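Local atomic coordinates of ubiquitin-like-specific protease 2 (Saccharomyces cerevisiae, PDB entry 5LNB), a protein that removes the ubiquitin-like modifier SUMO from proteins as a thiol protease of the C48 family, this chain holding its catalytic domain. Residues F40-V49 and R265-K273; H77-K86 and V98-D106. All coordinates share one frame; numbering follows the deposited sequence.

Interaction 1 of 2, residues F40-V49 and R265-K273; sequences FKCLFNKDWV and RKNLRHTLK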
loop_
_atom_site.group_PDB
_atom_site.type_symbol
_atom_site.label_atom_id
_atom_site.label_comp_id
_atom_site.label_asym_id
_atom_site.label_seq_id
_atom_site.Cartn_x
_atom_site.Cartn_y
_atom_site.Cartn_z
ATOM N N PHE A 40 -13.350 12.038 0.631
ATOM C CA PHE A 40 -14.387 11.015 0.644
ATOM C C PHE A 40 -15.140 10.946 -0.685
ATOM O O PHE A 40 -15.572 9.865 -1.102
ATOM C CB PHE A 40 -15.328 11.315 1.821
ATOM C CG PHE A 40 -16.551 10.444 1.892
ATOM C CD1 PHE A 40 -16.483 9.169 2.434
ATOM C CD2 PHE A 40 -17.777 10.919 1.459
ATOM C CE1 PHE A 40 -17.614 8.371 2.513
ATOM C CE2 PHE A 40 -18.906 10.129 1.539
ATOM C CZ PHE A 40 -18.825 8.855 2.069
ATOM N N LYS A 41 -15.296 12.077 -1.374
ATOM C CA LYS A 41 -16.171 12.101 -2.540
ATOM C C LYS A 41 -15.583 11.365 -3.740
ATOM O O LYS A 41 -16.323 11.064 -4.684
ATOM C CB LYS A 41 -16.491 13.543 -2.931
ATOM C CG LYS A 41 -15.406 14.204 -3.751
ATOM C CD LYS A 41 -15.659 15.689 -3.867
ATOM C CE LYS A 41 -14.587 16.362 -4.697
ATOM N NZ LYS A 41 -14.788 17.837 -4.737
ATOM N N CYS A 42 -14.280 11.071 -3.736
ATOM C CA CYS A 42 -13.708 10.326 -4.851
ATOM C C CYS A 42 -14.183 8.881 -4.876
ATOM O O CYS A 42 -14.043 8.220 -5.909
ATOM C CB CYS A 42 -12.179 10.385 -4.812
ATOM S SG CYS A 42 -11.408 9.364 -3.543
ATOM N N LEU A 43 -14.758 8.386 -3.778
ATOM C CA LEU A 43 -15.320 7.040 -3.711
ATOM C C LEU A 43 -16.727 6.956 -4.309
ATOM O O LEU A 43 -17.458 5.989 -4.054
ATOM C CB LEU A 43 -15.326 6.543 -2.260
ATOM C CG LEU A 43 -13.948 6.400 -1.589
ATOM C CD1 LEU A 43 -14.073 6.147 -0.085
ATOM C CD2 LEU A 43 -13.117 5.298 -2.243
ATOM N N PHE A 44 -17.133 7.942 -5.092
ATOM C CA PHE A 44 -18.369 7.853 -5.850
ATOM C C PHE A 44 -18.060 7.591 -7.319
ATOM O O PHE A 44 -16.968 7.889 -7.812
ATOM C CB PHE A 44 -19.198 9.129 -5.693
ATOM C CG PHE A 44 -19.846 9.265 -4.343
ATOM C CD1 PHE A 44 -21.087 8.696 -4.096
ATOM C CD2 PHE A 44 -19.215 9.952 -3.322
ATOM C CE1 PHE A 44 -21.692 8.819 -2.853
ATOM C CE2 PHE A 44 -19.809 10.073 -2.079
ATOM C CZ PHE A 44 -21.050 9.509 -1.845
ATOM N N ASN A 45 -19.035 6.999 -8.011
ATOM C CA ASN A 45 -18.886 6.660 -9.423
ATOM C C ASN A 45 -17.603 5.871 -9.654
ATOM O O ASN A 45 -17.436 4.771 -9.116
ATOM C CB ASN A 45 -18.894 7.927 -10.282
ATOM C CG ASN A 45 -20.132 8.788 -10.053
ATOM O OD1 ASN A 45 -21.270 8.312 -10.144
ATOM N ND2 ASN A 45 -19.911 10.063 -9.742
ATOM N N LYS A 46 -16.691 6.430 -10.447
ATOM C CA LYS A 46 -15.388 5.834 -10.706
ATOM C C LYS A 46 -14.317 6.910 -10.698
ATOM O O LYS A 46 -13.433 6.937 -11.559
ATOM C CB LYS A 46 -15.373 5.072 -12.035
ATOM C CG LYS A 46 -16.309 3.880 -12.069
ATOM C CD LYS A 46 -16.510 3.374 -13.457
ATOM C CE LYS A 46 -17.609 2.324 -13.482
ATOM N NZ LYS A 46 -17.797 1.782 -14.851
ATOM N N ASP A 47 -14.394 7.825 -9.736
ATOM C CA ASP A 47 -13.420 8.902 -9.666
ATOM C C ASP A 47 -12.046 8.361 -9.299
ATOM O O ASP A 47 -11.915 7.332 -8.627
ATOM C CB ASP A 47 -13.850 9.951 -8.643
ATOM C CG ASP A 47 -14.988 10.829 -9.142
ATOM O OD1 ASP A 47 -15.529 10.569 -10.236
ATOM O OD2 ASP A 47 -15.333 11.791 -8.432
ATOM N N TRP A 48 -11.014 9.062 -9.764
ATOM C CA TRP A 48 -9.649 8.771 -9.342
ATOM C C TRP A 48 -9.556 8.793 -7.819
ATOM O O TRP A 48 -10.091 9.687 -7.167
ATOM C CB TRP A 48 -8.675 9.784 -9.954
ATOM C CG TRP A 48 -7.257 9.583 -9.489
ATOM C CD1 TRP A 48 -6.425 8.542 -9.801
ATOM C CD2 TRP A 48 -6.515 10.437 -8.612
ATOM N NE1 TRP A 48 -5.209 8.704 -9.182
ATOM C CE2 TRP A 48 -5.240 9.858 -8.443
ATOM C CE3 TRP A 48 -6.802 11.641 -7.959
ATOM C CZ2 TRP A 48 -4.262 10.436 -7.642
ATOM C CZ3 TRP A 48 -5.826 12.213 -7.169
ATOM C CH2 TRP A 48 -4.573 11.612 -7.016
ATOM N N VAL A 49 -8.905 7.785 -7.255
ATOM C CA VAL A 49 -8.752 7.685 -5.807
ATOM C C VAL A 49 -7.560 8.542 -5.389
ATOM O O VAL A 49 -6.432 8.295 -5.821
ATOM C CB VAL A 49 -8.564 6.223 -5.377
ATOM C CG1 VAL A 49 -8.278 6.149 -3.903
ATOM C CG2 VAL A 49 -9.804 5.404 -5.713
ATOM N N ARG A 265 -15.722 -0.127 -4.188
ATOM C CA ARG A 265 -15.830 1.307 -3.949
ATOM C C ARG A 265 -16.930 1.622 -2.941
ATOM O O ARG A 265 -16.735 2.407 -2.008
ATOM C CB ARG A 265 -16.105 2.007 -5.273
ATOM C CG ARG A 265 -15.394 3.299 -5.459
ATOM C CD ARG A 265 -15.705 3.808 -6.838
ATOM N NE ARG A 265 -14.565 3.684 -7.728
ATOM C CZ ARG A 265 -13.635 4.619 -7.858
ATOM N NH1 ARG A 265 -13.732 5.731 -7.144
ATOM N NH2 ARG A 265 -12.620 4.445 -8.697
ATOM N N LYS A 266 -18.106 1.026 -3.127
ATOM C CA LYS A 266 -19.209 1.299 -2.217
ATOM C C LYS A 266 -18.883 0.817 -0.810
ATOM O O LYS A 266 -19.224 1.481 0.178
ATOM C CB LYS A 266 -20.493 0.652 -2.737
ATOM C CG LYS A 266 -21.606 0.603 -1.713
ATOM C CD LYS A 266 -22.890 0.033 -2.278
ATOM C CE LYS A 266 -24.095 0.491 -1.441
ATOM N NZ LYS A 266 -25.405 0.320 -2.153
ATOM N N ASN A 267 -18.197 -0.323 -0.695
ATOM C CA ASN A 267 -17.907 -0.852 0.633
ATOM C C ASN A 267 -16.884 0.015 1.356
ATOM O O ASN A 267 -16.978 0.210 2.576
ATOM C CB ASN A 267 -17.456 -2.307 0.532
ATOM C CG ASN A 267 -18.615 -3.244 0.196
ATOM O OD1 ASN A 267 -19.680 -3.169 0.808
ATOM N ND2 ASN A 267 -18.420 -4.112 -0.796
ATOM N N LEU A 268 -15.921 0.576 0.617
ATOM C CA LEU A 268 -15.002 1.535 1.219
ATOM C C LEU A 268 -15.746 2.771 1.723
ATOM O O LEU A 268 -15.437 3.286 2.802
ATOM C CB LEU A 268 -13.911 1.923 0.220
ATOM C CG LEU A 268 -12.958 0.820 -0.269
ATOM C CD1 LEU A 268 -12.091 1.371 -1.383
ATOM C CD2 LEU A 268 -12.080 0.271 0.875
ATOM N N ARG A 269 -16.743 3.249 0.967
ATOM C CA ARG A 269 -17.540 4.388 1.426
ATOM C C ARG A 269 -18.279 4.048 2.707
ATOM O O ARG A 269 -18.290 4.833 3.660
ATOM C CB ARG A 269 -18.545 4.827 0.365
ATOM C CG ARG A 269 -17.976 5.537 -0.824
ATOM C CD ARG A 269 -19.048 6.422 -1.470
ATOM N NE ARG A 269 -20.386 5.825 -1.469
ATOM C CZ ARG A 269 -20.869 5.041 -2.431
ATOM N NH1 ARG A 269 -20.118 4.732 -3.476
ATOM N NH2 ARG A 269 -22.103 4.561 -2.345
ATOM N N HIS A 270 -18.912 2.873 2.743
ATOM C CA HIS A 270 -19.612 2.448 3.950
ATOM C C HIS A 270 -18.667 2.372 5.142
ATOM O O HIS A 270 -19.046 2.726 6.263
ATOM C CB HIS A 270 -20.297 1.099 3.719
ATOM C CG HIS A 270 -21.225 0.701 4.829
ATOM N ND1 HIS A 270 -20.968 -0.357 5.676
ATOM C CD2 HIS A 270 -22.402 1.232 5.240
ATOM C CE1 HIS A 270 -21.950 -0.467 6.553
ATOM N NE2 HIS A 270 -22.834 0.485 6.310
ATOM N N THR A 271 -17.435 1.905 4.928
ATOM C CA THR A 271 -16.488 1.825 6.037
ATOM C C THR A 271 -16.150 3.213 6.568
ATOM O O THR A 271 -16.224 3.463 7.777
ATOM C CB THR A 271 -15.215 1.100 5.602
ATOM O OG1 THR A 271 -15.526 -0.250 5.232
ATOM C CG2 THR A 271 -14.194 1.104 6.735
ATOM N N LEU A 272 -15.766 4.127 5.675
ATOM C CA LEU A 272 -15.441 5.484 6.094
ATOM C C LEU A 272 -16.647 6.151 6.743
ATOM O O LEU A 272 -16.561 6.674 7.861
ATOM C CB LEU A 272 -14.952 6.291 4.893
ATOM C CG LEU A 272 -13.467 6.205 4.586
ATOM C CD1 LEU A 272 -13.127 7.076 3.379
ATOM C CD2 LEU A 272 -12.663 6.643 5.818
ATOM N N LYS A 273 -17.787 6.134 6.049
ATOM C CA LYS A 273 -19.006 6.717 6.589
ATOM C C LYS A 273 -19.265 6.219 8.005
ATOM O O LYS A 273 -19.602 6.996 8.901
ATOM C CB LYS A 273 -20.187 6.391 5.670
ATOM C CG LYS A 273 -21.455 7.156 6.025
ATOM C CD LYS A 273 -21.183 8.656 5.997
ATOM C CE LYS A 273 -22.202 9.441 6.799
ATOM N NZ LYS A 273 -21.782 10.862 6.906
#

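Interaction 2 of 2, residues H77-K86 and V98-D106; sequences HLMSSFFYTK and VKKWVNNTD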
loop_
_atom_site.group_PDB
_atom_site.type_symbol
_atom_site.label_atom_id
_atom_site.label_comp_id
_atom_site.label_asym_id
_atom_site.label_seq_id
_atom_site.Cartn_x
_atom_site.Cartn_y
_atom_site.Cartn_z
ATOM N N HIS A 77 6.773 -2.256 7.160
ATOM C CA HIS A 77 6.927 -0.811 7.033
ATOM C C HIS A 77 6.090 -0.323 5.854
ATOM O O HIS A 77 6.293 -0.766 4.716
ATOM C CB HIS A 77 8.386 -0.415 6.839
ATOM C CG HIS A 77 8.631 1.052 7.020
ATOM N ND1 HIS A 77 8.362 1.980 6.038
ATOM C CD2 HIS A 77 9.098 1.751 8.079
ATOM C CE1 HIS A 77 8.667 3.187 6.481
ATOM N NE2 HIS A 77 9.113 3.075 7.717
ATOM N N LEU A 78 5.159 0.591 6.129
ATOM C CA LEU A 78 4.258 1.137 5.119
ATOM C C LEU A 78 4.749 2.519 4.719
ATOM O O LEU A 78 4.815 3.424 5.553
ATOM C CB LEU A 78 2.820 1.217 5.636
ATOM C CG LEU A 78 1.829 1.985 4.756
ATOM C CD1 LEU A 78 1.678 1.343 3.366
ATOM C CD2 LEU A 78 0.463 2.100 5.413
ATOM N N MET A 79 5.107 2.676 3.454
ATOM C CA MET A 79 5.418 3.991 2.920
ATOM C C MET A 79 4.133 4.683 2.498
ATOM O O MET A 79 3.227 4.056 1.938
ATOM C CB MET A 79 6.352 3.874 1.719
ATOM C CG MET A 79 7.730 3.336 2.047
ATOM S SD MET A 79 8.626 4.494 3.081
ATOM C CE MET A 79 10.278 3.828 2.920
ATOM N N SER A 80 4.044 5.978 2.771
ATOM C CA SER A 80 2.973 6.739 2.150
ATOM C C SER A 80 3.223 6.845 0.645
ATOM O O SER A 80 4.357 6.701 0.165
ATOM C CB SER A 80 2.865 8.130 2.766
ATOM O OG SER A 80 3.647 9.060 2.045
ATOM N N SER A 81 2.145 7.099 -0.108
ATOM C CA SER A 81 2.270 7.211 -1.558
ATOM C C SER A 81 3.243 8.305 -1.981
ATOM O O SER A 81 3.803 8.231 -3.079
ATOM C CB SER A 81 0.908 7.479 -2.189
ATOM O OG SER A 81 0.388 8.717 -1.749
ATOM N N PHE A 82 3.464 9.317 -1.143
ATOM C CA PHE A 82 4.374 10.388 -1.528
ATOM C C PHE A 82 5.839 9.976 -1.512
ATOM O O PHE A 82 6.653 10.683 -2.110
ATOM C CB PHE A 82 4.162 11.608 -0.633
ATOM C CG PHE A 82 2.816 12.243 -0.808
ATOM C CD1 PHE A 82 1.742 11.842 -0.029
ATOM C CD2 PHE A 82 2.614 13.218 -1.775
ATOM C CE1 PHE A 82 0.500 12.420 -0.187
ATOM C CE2 PHE A 82 1.367 13.800 -1.941
ATOM C CZ PHE A 82 0.310 13.399 -1.146
ATOM N N PHE A 83 6.193 8.843 -0.891
ATOM C CA PHE A 83 7.586 8.406 -0.898
ATOM C C PHE A 83 8.103 8.205 -2.323
ATOM O O PHE A 83 9.118 8.795 -2.722
ATOM C CB PHE A 83 7.748 7.121 -0.081
ATOM C CG PHE A 83 9.093 6.465 -0.253
ATOM C CD1 PHE A 83 10.203 6.948 0.413
ATOM C CD2 PHE A 83 9.247 5.375 -1.093
ATOM C CE1 PHE A 83 11.443 6.341 0.258
ATOM C CE2 PHE A 83 10.487 4.771 -1.261
ATOM C CZ PHE A 83 11.582 5.254 -0.582
ATOM N N TYR A 84 7.428 7.356 -3.109
ATOM C CA TYR A 84 7.934 7.073 -4.450
ATOM C C TYR A 84 8.009 8.344 -5.276
ATOM O O TYR A 84 8.999 8.585 -5.975
ATOM C CB TYR A 84 7.065 6.029 -5.154
ATOM C CG TYR A 84 7.561 5.666 -6.534
ATOM C CD1 TYR A 84 7.117 6.360 -7.657
ATOM C CD2 TYR A 84 8.451 4.620 -6.718
ATOM C CE1 TYR A 84 7.554 6.031 -8.924
ATOM C CE2 TYR A 84 8.899 4.280 -7.977
ATOM C CZ TYR A 84 8.451 4.985 -9.077
ATOM O OH TYR A 84 8.896 4.657 -10.334
ATOM N N THR A 85 6.977 9.180 -5.193
ATOM C CA THR A 85 6.993 10.440 -5.927
ATOM C C THR A 85 8.196 11.292 -5.536
ATOM O O THR A 85 8.839 11.912 -6.392
ATOM C CB THR A 85 5.690 11.185 -5.672
ATOM O OG1 THR A 85 4.597 10.371 -6.119
ATOM C CG2 THR A 85 5.678 12.535 -6.401
ATOM N N LYS A 86 8.518 11.337 -4.241
ATOM C CA LYS A 86 9.704 12.073 -3.822
ATOM C C LYS A 86 10.959 11.409 -4.370
ATOM O O LYS A 86 11.854 12.088 -4.888
ATOM C CB LYS A 86 9.754 12.163 -2.296
ATOM C CG LYS A 86 10.869 13.051 -1.740
ATOM C CD LYS A 86 10.612 14.524 -2.040
ATOM C CE LYS A 86 11.616 15.414 -1.326
ATOM N NZ LYS A 86 11.705 16.737 -1.982
ATOM N N VAL A 98 15.230 11.280 -0.804
ATOM C CA VAL A 98 14.477 10.718 0.310
ATOM C C VAL A 98 15.359 10.427 1.520
ATOM O O VAL A 98 14.918 9.737 2.442
ATOM C CB VAL A 98 13.713 9.451 -0.115
ATOM C CG1 VAL A 98 12.616 9.795 -1.103
ATOM C CG2 VAL A 98 14.668 8.413 -0.709
ATOM N N LYS A 99 16.591 10.941 1.556
ATOM C CA LYS A 99 17.470 10.648 2.689
ATOM C C LYS A 99 16.860 11.119 4.005
ATOM O O LYS A 99 16.840 10.376 4.993
ATOM C CB LYS A 99 18.847 11.280 2.485
ATOM C CG LYS A 99 19.820 10.935 3.610
ATOM C CD LYS A 99 21.258 11.169 3.209
ATOM C CE LYS A 99 22.216 10.908 4.379
ATOM N NZ LYS A 99 22.061 9.529 4.942
ATOM N N LYS A 100 16.359 12.353 4.050
ATOM C CA LYS A 100 15.705 12.810 5.272
ATOM C C LYS A 100 14.437 12.011 5.539
ATOM O O LYS A 100 14.117 11.705 6.692
ATOM C CB LYS A 100 15.394 14.303 5.180
ATOM C CG LYS A 100 14.654 14.849 6.386
ATOM C CD LYS A 100 14.254 16.306 6.194
ATOM C CE LYS A 100 15.455 17.175 5.848
ATOM N NZ LYS A 100 15.178 18.622 6.105
ATOM N N TRP A 101 13.717 11.655 4.474
ATOM C CA TRP A 101 12.514 10.841 4.591
ATOM C C TRP A 101 12.761 9.561 5.383
ATOM O O TRP A 101 11.928 9.162 6.196
ATOM C CB TRP A 101 12.009 10.489 3.194
ATOM C CG TRP A 101 10.594 10.015 3.146
ATOM C CD1 TRP A 101 10.093 8.836 3.632
ATOM C CD2 TRP A 101 9.495 10.701 2.547
ATOM N NE1 TRP A 101 8.741 8.759 3.382
ATOM C CE2 TRP A 101 8.352 9.891 2.714
ATOM C CE3 TRP A 101 9.366 11.923 1.882
ATOM C CZ2 TRP A 101 7.097 10.272 2.250
ATOM C CZ3 TRP A 101 8.108 12.302 1.423
ATOM C CH2 TRP A 101 6.995 11.480 1.611
ATOM N N VAL A 102 13.887 8.885 5.132
ATOM C CA VAL A 102 14.152 7.570 5.711
ATOM C C VAL A 102 15.092 7.645 6.909
ATOM O O VAL A 102 15.612 6.611 7.343
ATOM C CB VAL A 102 14.712 6.600 4.660
ATOM C CG1 VAL A 102 13.750 6.483 3.489
ATOM C CG2 VAL A 102 16.107 7.051 4.208
ATOM N N ASN A 103 15.336 8.839 7.445
ATOM C CA ASN A 103 16.128 8.952 8.662
ATOM C C ASN A 103 15.461 8.178 9.794
ATOM O O ASN A 103 14.242 8.227 9.973
ATOM C CB ASN A 103 16.305 10.420 9.053
ATOM C CG ASN A 103 17.219 10.596 10.267
ATOM O OD1 ASN A 103 16.769 10.971 11.355
ATOM N ND2 ASN A 103 18.506 10.307 10.086
ATOM N N ASN A 104 16.270 7.454 10.561
ATOM C CA ASN A 104 15.785 6.681 11.702
ATOM C C ASN A 104 14.754 5.638 11.291
ATOM O O ASN A 104 13.820 5.346 12.040
ATOM C CB ASN A 104 15.228 7.593 12.794
ATOM C CG ASN A 104 16.333 8.188 13.661
ATOM O OD1 ASN A 104 17.484 7.736 13.613
ATOM N ND2 ASN A 104 15.990 9.199 14.458
ATOM N N THR A 105 14.926 5.067 10.106
ATOM C CA THR A 105 14.224 3.865 9.679
ATOM C C THR A 105 15.182 2.683 9.704
ATOM O O THR A 105 16.407 2.837 9.785
ATOM C CB THR A 105 13.663 4.009 8.262
ATOM O OG1 THR A 105 14.756 4.227 7.357
ATOM C CG2 THR A 105 12.651 5.158 8.179
ATOM N N ASP A 106 14.611 1.492 9.597
ATOM C CA ASP A 106 15.387 0.267 9.636
ATOM C C ASP A 106 14.712 -0.735 8.703
ATOM O O ASP A 106 14.222 -1.780 9.120
ATOM C CB ASP A 106 15.490 -0.243 11.072
ATOM C CG ASP A 106 16.366 -1.470 11.200
ATOM O OD1 ASP A 106 17.128 -1.771 10.255
ATOM O OD2 ASP A 106 16.295 -2.130 12.260
#

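Interaction 1 of 2, residues F40-V49 and R265-K273
Arg265 grips the backbone carbonyl of Asp47 end-on: NH1 and NH2 both donate to Asp47 O, at 2.8 Å from NH1 and 3.0 Å from NH2. The NH1 bond lies in the carbonyl plane, on a lone pair, whereas NH2 comes in tilted from that plane. With one acceptor shared by two nitrogens, neither bond can be straight. A bend at chi3 (-107°) turns the guanidinium so that Lys46 CA lies over the centre of one face. NH2 also forms a salt bridge with Asp214, which probably limits the group's rotation. Arginine suits this buried place because its several N-H groups serve a carbonyl and a carboxylate at once.

One helical turn on, Arg269 NH1 donates to Leu43 O (3.0 Å), almost straight at 167° and with the oxygen near the guanidinium plane. The same group lies on the Phe44 ring, its plane turned 12° from the ring and its CZ off-centre; CD sits squarely over the ring, 3.7 Å from the centroid. Phenylalanine thus offers a face to both the charge and the methylene.

Deeper in, Leu43 pushes CD1 against Leu272 CD1 (3.7 Å) and CD2 toward Leu268 CD1. Phe40 turns the edge of its ring to the helix, CE1 toward Arg269 O and CD1 4.1 Å from Leu272 CD1. Leu272 continues onto Ile53 and Phe56 of helix 51-67.

Here a loop is clasped by two arginines of helix 264-285. It belongs to the papain-like cysteine protease fold, beside helix 215-228, at whose start C48 proteases probably carry their nucleophile.

Interaction 2 of 2, residues H77-K86 and V98-D106
Val98 opens the second segment by wedging between two side chains of helix 82-87. Its CG1 lies 3.7 Å from Lys86 CG, and its CB is 3.9 Å from Phe83 CE1. Lys86 needs only its aliphatic stem here, and a bend at chi2 leads its end away from the contact.

Trp101 follows, with the largest share of the contact on its segment. Its CG lies opposite the backbone N (chi1 -163°), which extends the indole across the start of the helix. The edge of Phe83 meets the indole face, with the Phe83 and five-membered ring planes at 65° and Phe83 CD1 3.7 Å from Trp101 CD1. Phe83 CA lies over the six-membered ring, an additional CH-pi contact. At the indole's rim, CH2 reaches Phe82 CB (3.6 Å) and CZ2 has Ser80 OG beside it, in the ring plane (3.7 Å), while Met79 SD approaches obliquely. Tryptophan suits the place because one broad plate spans residues 79 to 86.

Ser80 OG also accepts from Phe82 N at 3.2 Å, capping the turn into the helix. With an alanine here, Phe82 N would probably lose its capping partner and the indole edge its polar neighbour.

Val102 CG1 comes 4.0 Å from Phe83 CE1, and Thr105 then sets its methyl CG2 4.1 Å from His77 NE2.

Helix 172-190 backs the cluster: Phe181 meets Phe83 edge-to-face and also touches Val98 and Val102, and the Tyr185 hydroxyl hydrogen-bonds with Thr105 OG1. His77 and Met79 pair by backbone bonds with strand 112-119, placing the contact at the edge of the central sheet.

Overall arrangement
From the N terminus, the chain enters interaction 1 through residues 40-49, then runs down helix 51-67 to the edge strand 76-78. Interaction 2 follows: residues 77-86 and 98-106 close a short loop that holds helix 94-98, before the chain turns into strand 112-119. The rest of the central sheet and its helices come next, and only when helix 264-285 returns to residues 40-49 is the large loop of interaction 1 closed, with interaction 2 nested inside it. The two do not touch; their centres lie 27 Å apart. Helix 51-67 runs between them, packing against Leu272 and Cys42 of one and, through Asp51, against Phe82 of the other.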